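Local coordinates for sensor protein CzcS (Pseudomonas aeruginosa, PDB 5GPO) that is a zinc-responsive membrane histidine kinase, represented here by its sensor domain, that probably acts in a two-component system linked to metal detoxification and antibiotic resistance, at residues Val46-Ser54 against Met65-Ala73; Asn78-Gln86 against Pro119-Glu127. All coordinates share one frame; numbering follows the deposited sequence.

Contact 1 of 2, residues Val46-Ser54 against Met65-Ala73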
loop_
_atom_site.group_PDB
_atom_site.type_symbol
_atom_site.label_atom_id
_atom_site.label_comp_id
_atom_site.label_asym_id
_atom_site.label_seq_id
_atom_site.Cartn_x
_atom_site.Cartn_y
_atom_site.Cartn_z
ATOM N N VAL B 46 2.992 1.762 -1.700
ATOM C CA VAL B 46 2.839 0.308 -1.701
ATOM C C VAL B 46 4.010 -0.359 -1.000
ATOM O O VAL B 46 3.848 -1.371 -0.304
ATOM C CB VAL B 46 2.705 -0.178 -3.153
ATOM C CG1 VAL B 46 2.418 -1.676 -3.205
ATOM C CG2 VAL B 46 1.640 0.656 -3.860
ATOM N N ALA B 47 5.205 0.206 -1.153
ATOM C CA ALA B 47 6.406 -0.439 -0.646
ATOM C C ALA B 47 6.443 -0.506 0.872
ATOM O O ALA B 47 7.232 -1.273 1.424
ATOM C CB ALA B 47 7.646 0.282 -1.179
ATOM N N HIS B 48 5.599 0.257 1.564
ATOM C CA HIS B 48 5.572 0.195 3.017
ATOM C C HIS B 48 4.142 0.080 3.532
ATOM O O HIS B 48 3.844 0.445 4.672
ATOM C CB HIS B 48 6.328 1.391 3.602
ATOM C CG HIS B 48 7.734 1.495 3.080
ATOM N ND1 HIS B 48 8.778 0.763 3.606
ATOM C CD2 HIS B 48 8.247 2.183 2.032
ATOM C CE1 HIS B 48 9.882 1.027 2.929
ATOM N NE2 HIS B 48 9.587 1.883 1.966
ATOM N N SER B 49 3.263 -0.489 2.705
ATOM C CA SER B 49 1.863 -0.744 3.021
ATOM C C SER B 49 1.651 -1.897 3.997
ATOM O O SER B 49 0.506 -2.147 4.375
ATOM C CB SER B 49 1.096 -1.039 1.735
ATOM O OG SER B 49 1.492 -2.316 1.256
ATOM N N GLY B 50 2.700 -2.610 4.404
ATOM C CA GLY B 50 2.529 -3.771 5.260
ATOM C C GLY B 50 1.918 -4.970 4.568
ATOM O O GLY B 50 1.540 -5.936 5.230
ATOM N N LEU B 51 1.815 -4.924 3.252
ATOM C CA LEU B 51 1.247 -5.991 2.457
ATOM C C LEU B 51 2.220 -6.315 1.330
ATOM O O LEU B 51 2.950 -5.442 0.851
ATOM C CB LEU B 51 -0.125 -5.571 1.912
ATOM C CG LEU B 51 -1.246 -5.219 2.889
ATOM C CD1 LEU B 51 -2.262 -4.353 2.178
ATOM C CD2 LEU B 51 -1.920 -6.497 3.394
ATOM N N HIS B 52 2.265 -7.585 0.936
ATOM C CA HIS B 52 3.091 -7.969 -0.194
ATOM C C HIS B 52 2.309 -8.941 -1.066
ATOM O O HIS B 52 1.555 -9.775 -0.556
ATOM C CB HIS B 52 4.411 -8.599 0.260
ATOM C CG HIS B 52 5.371 -8.850 -0.866
ATOM N ND1 HIS B 52 5.359 -10.012 -1.604
ATOM C CD2 HIS B 52 6.363 -8.085 -1.386
ATOM C CE1 HIS B 52 6.308 -9.962 -2.525
ATOM N NE2 HIS B 52 6.929 -8.799 -2.418
ATOM N N LEU B 53 2.447 -8.794 -2.376
ATOM C CA LEU B 53 1.703 -9.652 -3.293
ATOM C C LEU B 53 2.643 -10.292 -4.300
ATOM O O LEU B 53 3.419 -9.593 -4.965
ATOM C CB LEU B 53 0.606 -8.860 -4.006
ATOM C CG LEU B 53 -0.294 -9.647 -4.975
ATOM C CD1 LEU B 53 -0.950 -10.834 -4.270
ATOM C CD2 LEU B 53 -1.350 -8.732 -5.575
ATOM N N SER B 54 2.586 -11.623 -4.388
ATOM C CA SER B 54 3.364 -12.404 -5.345
ATOM C C SER B 54 2.416 -13.170 -6.239
ATOM O O SER B 54 1.522 -13.879 -5.750
ATOM C CB SER B 54 4.302 -13.392 -4.647
ATOM O OG SER B 54 5.379 -12.745 -4.015
ATOM N N MET B 65 4.264 -11.170 -11.259
ATOM C CA MET B 65 4.213 -9.869 -10.602
ATOM C C MET B 65 4.664 -10.025 -9.165
ATOM O O MET B 65 4.347 -11.022 -8.517
ATOM C CB MET B 65 2.814 -9.263 -10.579
ATOM C CG MET B 65 2.107 -9.114 -11.886
ATOM S SD MET B 65 0.454 -8.561 -11.425
ATOM C CE MET B 65 -0.401 -8.754 -12.979
ATOM N N SER B 66 5.379 -9.024 -8.668
ATOM C CA SER B 66 5.818 -9.010 -7.284
ATOM C C SER B 66 5.912 -7.553 -6.852
ATOM O O SER B 66 6.579 -6.765 -7.525
ATOM C CB SER B 66 7.163 -9.722 -7.147
ATOM O OG SER B 66 7.605 -9.727 -5.808
ATOM N N PHE B 67 5.205 -7.181 -5.781
ATOM C CA PHE B 67 5.330 -5.827 -5.251
ATOM C C PHE B 67 4.785 -5.768 -3.828
ATOM O O PHE B 67 4.090 -6.669 -3.366
ATOM C CB PHE B 67 4.615 -4.806 -6.146
ATOM C CG PHE B 67 3.221 -5.202 -6.529
ATOM C CD1 PHE B 67 2.165 -5.035 -5.643
ATOM C CD2 PHE B 67 2.957 -5.726 -7.784
ATOM C CE1 PHE B 67 0.874 -5.387 -5.998
ATOM C CE2 PHE B 67 1.669 -6.086 -8.148
ATOM C CZ PHE B 67 0.623 -5.911 -7.256
ATOM N N GLY B 68 5.098 -4.669 -3.147
ATOM C CA GLY B 68 4.631 -4.486 -1.792
ATOM C C GLY B 68 5.784 -4.325 -0.828
ATOM O O GLY B 68 6.905 -3.972 -1.217
ATOM N N ASP B 69 5.508 -4.649 0.427
ATOM C CA ASP B 69 6.368 -4.389 1.573
ATOM C C ASP B 69 7.228 -5.620 1.871
ATOM O O ASP B 69 6.698 -6.709 2.093
ATOM C CB ASP B 69 5.469 -4.044 2.762
ATOM C CG ASP B 69 6.209 -3.396 3.909
ATOM O OD1 ASP B 69 7.381 -3.767 4.163
ATOM O OD2 ASP B 69 5.575 -2.535 4.571
ATOM N N GLN B 70 8.551 -5.455 1.904
ATOM C CA GLN B 70 9.374 -6.617 2.229
ATOM C C GLN B 70 9.250 -7.015 3.694
ATOM O O GLN B 70 9.562 -8.156 4.039
ATOM C CB GLN B 70 10.843 -6.372 1.886
ATOM C CG GLN B 70 11.233 -6.747 0.441
ATOM C CD GLN B 70 11.099 -8.224 0.097
ATOM O OE1 GLN B 70 11.360 -9.097 0.924
ATOM N NE2 GLN B 70 10.681 -8.509 -1.145
ATOM N N ALA B 71 8.832 -6.100 4.566
ATOM C CA ALA B 71 8.545 -6.509 5.932
ATOM C C ALA B 71 7.389 -7.500 5.988
ATOM O O ALA B 71 7.304 -8.279 6.937
ATOM C CB ALA B 71 8.241 -5.293 6.806
ATOM N N ALA B 72 6.518 -7.511 4.982
ATOM C CA ALA B 72 5.427 -8.473 4.934
ATOM C C ALA B 72 5.773 -9.738 4.159
ATOM O O ALA B 72 4.916 -10.615 4.028
ATOM C CB ALA B 72 4.172 -7.823 4.325
ATOM N N ALA B 73 6.998 -9.882 3.665
ATOM C CA ALA B 73 7.340 -11.010 2.808
ATOM C C ALA B 73 8.365 -11.917 3.477
ATOM O O ALA B 73 9.262 -11.448 4.184
ATOM C CB ALA B 73 7.887 -10.528 1.462
HETATM O O HOH W 1 9.619 -2.655 1.285
HETATM O O HOH W 2 8.920 -1.667 5.040
#
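L53 and F67 form the hydrogen-bonded pair of an antiparallel ladder whose short strands, 51-54 and 65-68, lie at 177° to each other. L53 N reaches F67 O at 2.9 Å, and F67 N returns the bond to L53 O at 3.1 Å. Past G68 the pairing continues, with D69 N donating to L51 O at 2.7 Å. Here the hairpin of the sensor sheet meets the end of helix 34-47, the helix that supplies the zinc ligands H39 and D43. D69 makes that junction: a chi1 of -165° brings its carboxylate to the turn after the helix, where OD2 accepts G50 N at 2.9 Å on its anti side, somewhat out of the carboxylate plane. OD1 meanwhile takes A71 N in an Asx turn and receives a water that also binds H48 ND1; H48 NE2 is hydrogen-bonded to a sulfate ion, probably from the crystallisation liquor.

The H52 imidazole is sandwiched. A73 CB sits over one face in a CH-pi contact, 4.0 Å from the ring centroid, while F67 O lies over the opposite face. At the ring edge S66 OG approaches H52 CE1 at 3.5 Å. On the other side of the sheet, F67 places CG between its backbone N and carbonyl carbon (chi1 48°), and the ring runs alongside L53, CZ lying 3.8 Å from L53 CD2. V46 CG1 comes to F67 CD1 at 4.2 Å, and A38 of the second subunit packs against F67.

Contact 2 of 2, residues Asn78-Gln86 against Pro119-Glu127; sequences NRALLARLQ and PVQVLLSSE
The carbonyl oxygen of N78 accepts the helical bond from L82 N at 2.8 Å, and the same N78 O has L123 CD1 beside it at 4.0 Å. Helix and strand meet through L123, whose CG stands anti to its carbonyl carbon (chi1 -55°), with the two methyl groups serving different helix residues. CD1 lies against CB and CG of N78; CD2 lies alongside the oppositely directed L81 side chain, 3.6 Å from L81 CD2, and 3.8 Å from L85 CD1. Polar groups border this apolar centre. Q121 bends at chi2 (-81°), bringing its OE1 to 3.7 Å from L85 CD1, while S111 binds that amide oxygen. Beyond N78, S125 OG is hydrogen-bonded to S107, and its 3.6 Å approach to N78 OD1 is mere proximity. The strand turns Q121, L123 and S125 to the helix, whereas V122 and L124 face L17 and K16 of the second subunit. A helix linking the second and third strands and covering one face of an antiparallel sheet, here ordered 2-1-5-4-3, is the layout of PAS-like sensor domains.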
loop_
_atom_site.group_PDB
_atom_site.type_symbol
_atom_site.label_atom_id
_atom_site.label_comp_id
_atom_site.label_asym_id
_atom_site.label_seq_id
_atom_site.Cartn_x
_atom_site.Cartn_y
_atom_site.Cartn_z
ATOM N N ASN B 78 6.684 -18.125 1.705
ATOM C CA ASN B 78 6.109 -18.252 0.367
ATOM C C ASN B 78 6.417 -19.616 -0.242
ATOM O O ASN B 78 5.547 -20.236 -0.865
ATOM C CB ASN B 78 6.629 -17.130 -0.533
ATOM C CG ASN B 78 5.843 -15.855 -0.380
ATOM O OD1 ASN B 78 4.989 -15.740 0.502
ATOM N ND2 ASN B 78 6.119 -14.882 -1.244
ATOM N N ARG B 79 7.648 -20.111 -0.055
ATOM C CA ARG B 79 7.989 -21.440 -0.559
ATOM C C ARG B 79 7.085 -22.507 0.066
ATOM O O ARG B 79 6.526 -23.356 -0.644
ATOM C CB ARG B 79 9.472 -21.721 -0.284
ATOM C CG ARG B 79 9.981 -23.060 -0.821
ATOM C CD ARG B 79 11.503 -23.194 -0.694
ATOM N NE ARG B 79 12.218 -22.281 -1.589
ATOM C CZ ARG B 79 13.074 -21.343 -1.186
ATOM N NH1 ARG B 79 13.353 -21.203 0.104
ATOM N NH2 ARG B 79 13.668 -20.557 -2.076
ATOM N N ALA B 80 6.858 -22.426 1.385
ATOM C CA ALA B 80 6.007 -23.408 2.057
ATOM C C ALA B 80 4.554 -23.292 1.603
ATOM O O ALA B 80 3.881 -24.312 1.390
ATOM C CB ALA B 80 6.113 -23.246 3.574
ATOM N N LEU B 81 4.055 -22.058 1.449
ATOM C CA LEU B 81 2.684 -21.852 0.988
ATOM C C LEU B 81 2.505 -22.324 -0.449
ATOM O O LEU B 81 1.512 -22.985 -0.771
ATOM C CB LEU B 81 2.312 -20.373 1.109
ATOM C CG LEU B 81 0.917 -20.002 0.617
ATOM C CD1 LEU B 81 -0.123 -20.836 1.318
ATOM C CD2 LEU B 81 0.673 -18.519 0.871
ATOM N N LEU B 82 3.455 -21.986 -1.328
ATOM C CA LEU B 82 3.381 -22.431 -2.712
ATOM C C LEU B 82 3.396 -23.949 -2.797
ATOM O O LEU B 82 2.735 -24.533 -3.664
ATOM C CB LEU B 82 4.550 -21.856 -3.518
ATOM C CG LEU B 82 4.713 -22.432 -4.928
ATOM C CD1 LEU B 82 3.457 -22.116 -5.746
ATOM C CD2 LEU B 82 5.953 -21.854 -5.605
ATOM N N ALA B 83 4.120 -24.600 -1.886
ATOM C CA ALA B 83 4.167 -26.057 -1.890
ATOM C C ALA B 83 2.828 -26.642 -1.463
ATOM O O ALA B 83 2.396 -27.673 -1.992
ATOM C CB ALA B 83 5.293 -26.549 -0.983
ATOM N N ARG B 84 2.143 -25.991 -0.521
ATOM C CA ARG B 84 0.828 -26.492 -0.136
ATOM C C ARG B 84 -0.173 -26.341 -1.275
ATOM O O ARG B 84 -1.014 -27.222 -1.483
ATOM C CB ARG B 84 0.350 -25.790 1.132
ATOM C CG ARG B 84 1.108 -26.268 2.350
ATOM C CD ARG B 84 0.790 -25.442 3.577
ATOM N NE ARG B 84 -0.594 -25.598 4.010
ATOM C CZ ARG B 84 -1.148 -24.870 4.977
ATOM N NH1 ARG B 84 -0.431 -23.938 5.587
ATOM N NH2 ARG B 84 -2.418 -25.062 5.319
ATOM N N LEU B 85 -0.080 -25.250 -2.042
ATOM C CA LEU B 85 -0.966 -25.064 -3.192
ATOM C C LEU B 85 -0.725 -26.143 -4.243
ATOM O O LEU B 85 -1.669 -26.731 -4.784
ATOM C CB LEU B 85 -0.752 -23.677 -3.799
ATOM C CG LEU B 85 -1.240 -22.453 -3.028
ATOM C CD1 LEU B 85 -0.801 -21.173 -3.739
ATOM C CD2 LEU B 85 -2.753 -22.478 -2.869
ATOM N N GLN B 86 0.545 -26.420 -4.540
ATOM C CA GLN B 86 0.882 -27.393 -5.571
ATOM C C GLN B 86 0.605 -28.828 -5.136
ATOM O O GLN B 86 0.536 -29.716 -5.995
ATOM C CB GLN B 86 2.343 -27.203 -5.979
ATOM C CG GLN B 86 2.573 -25.836 -6.630
ATOM C CD GLN B 86 4.003 -25.609 -7.097
ATOM O OE1 GLN B 86 4.956 -26.122 -6.508
ATOM N NE2 GLN B 86 4.155 -24.838 -8.169
ATOM N N PRO B 119 -2.871 -19.258 -16.084
ATOM C CA PRO B 119 -3.126 -19.798 -14.744
ATOM C C PRO B 119 -2.033 -19.327 -13.795
ATOM O O PRO B 119 -0.839 -19.431 -14.102
ATOM C CB PRO B 119 -3.087 -21.318 -14.954
ATOM C CG PRO B 119 -2.173 -21.494 -16.107
ATOM C CD PRO B 119 -2.332 -20.285 -16.994
ATOM N N VAL B 120 -2.443 -18.772 -12.654
ATOM C CA VAL B 120 -1.506 -18.156 -11.724
ATOM C C VAL B 120 -1.753 -18.662 -10.312
ATOM O O VAL B 120 -2.862 -19.083 -9.952
ATOM C CB VAL B 120 -1.557 -16.603 -11.753
ATOM C CG1 VAL B 120 -1.100 -16.058 -13.120
ATOM C CG2 VAL B 120 -2.952 -16.050 -11.331
ATOM N N GLN B 121 -0.695 -18.632 -9.509
ATOM C CA GLN B 121 -0.774 -18.842 -8.072
ATOM C C GLN B 121 -0.526 -17.500 -7.399
ATOM O O GLN B 121 0.432 -16.801 -7.747
ATOM C CB GLN B 121 0.252 -19.866 -7.579
ATOM C CG GLN B 121 0.253 -21.212 -8.308
ATOM C CD GLN B 121 -0.831 -22.158 -7.822
ATOM O OE1 GLN B 121 -1.822 -21.738 -7.231
ATOM N NE2 GLN B 121 -0.638 -23.452 -8.065
ATOM N N VAL B 122 -1.384 -17.149 -6.443
ATOM C CA VAL B 122 -1.411 -15.820 -5.837
ATOM C C VAL B 122 -1.049 -15.980 -4.374
ATOM O O VAL B 122 -1.722 -16.716 -3.641
ATOM C CB VAL B 122 -2.786 -15.150 -5.983
ATOM C CG1 VAL B 122 -2.801 -13.787 -5.230
ATOM C CG2 VAL B 122 -3.141 -14.966 -7.466
ATOM N N LEU B 123 -0.001 -15.290 -3.947
ATOM C CA LEU B 123 0.507 -15.373 -2.582
ATOM C C LEU B 123 0.400 -13.987 -1.956
ATOM O O LEU B 123 1.172 -13.085 -2.302
ATOM C CB LEU B 123 1.951 -15.876 -2.571
ATOM C CG LEU B 123 2.214 -17.206 -3.275
ATOM C CD1 LEU B 123 3.707 -17.583 -3.254
ATOM C CD2 LEU B 123 1.416 -18.325 -2.647
ATOM N N LEU B 124 -0.546 -13.814 -1.036
ATOM C CA LEU B 124 -0.776 -12.535 -0.381
ATOM C C LEU B 124 -0.351 -12.619 1.081
ATOM O O LEU B 124 -0.835 -13.477 1.835
ATOM C CB LEU B 124 -2.246 -12.126 -0.502
ATOM C CG LEU B 124 -2.721 -10.842 0.182
ATOM C CD1 LEU B 124 -2.045 -9.596 -0.390
ATOM C CD2 LEU B 124 -4.247 -10.750 0.009
ATOM N N SER B 125 0.535 -11.718 1.485
ATOM C CA SER B 125 1.131 -11.770 2.811
ATOM C C SER B 125 0.886 -10.458 3.536
ATOM O O SER B 125 0.813 -9.390 2.921
ATOM C CB SER B 125 2.629 -12.060 2.738
ATOM O OG SER B 125 2.876 -13.373 2.275
ATOM N N SER B 126 0.750 -10.549 4.853
ATOM C CA SER B 126 0.431 -9.398 5.680
ATOM C C SER B 126 1.206 -9.465 6.984
ATOM O O SER B 126 1.345 -10.539 7.574
ATOM C CB SER B 126 -1.067 -9.333 5.988
ATOM O OG SER B 126 -1.460 -10.458 6.755
ATOM N N GLU B 127 1.698 -8.311 7.433
ATOM C CA GLU B 127 2.271 -8.205 8.768
ATOM C C GLU B 127 1.151 -8.283 9.797
ATOM O O GLU B 127 0.200 -7.496 9.746
ATOM C CB GLU B 127 3.005 -6.878 8.945
ATOM C CG GLU B 127 4.345 -6.731 8.274
ATOM C CD GLU B 127 5.103 -5.518 8.812
ATOM O OE1 GLU B 127 6.085 -5.706 9.563
ATOM O OE2 GLU B 127 4.689 -4.374 8.518
#

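Overall arrangement
Both contacts build on the same sheet, in which strands 51-57 and 119-127 are neighbours: S54 O meets L123 N at 2.8 Å, and H52 O meets S125 N at 3.0 Å. They illustrate how chemistry follows position. Contact 1 joins an outer hairpin to the end of helix 34-47; it is partly buried and relies on a backbone ladder, a carboxylate and waters. Contact 2 is buried, its helix lying across the sheet on leucine side chains, with the polar ends of Q121 and S125 held by serines of neighbouring strand 104-113. The centres of contact 1 and contact 2 lie about 14 Å apart. Both touch the second subunit, contact 1 about 9 Å from the zinc ion, measured to the V46 side chain.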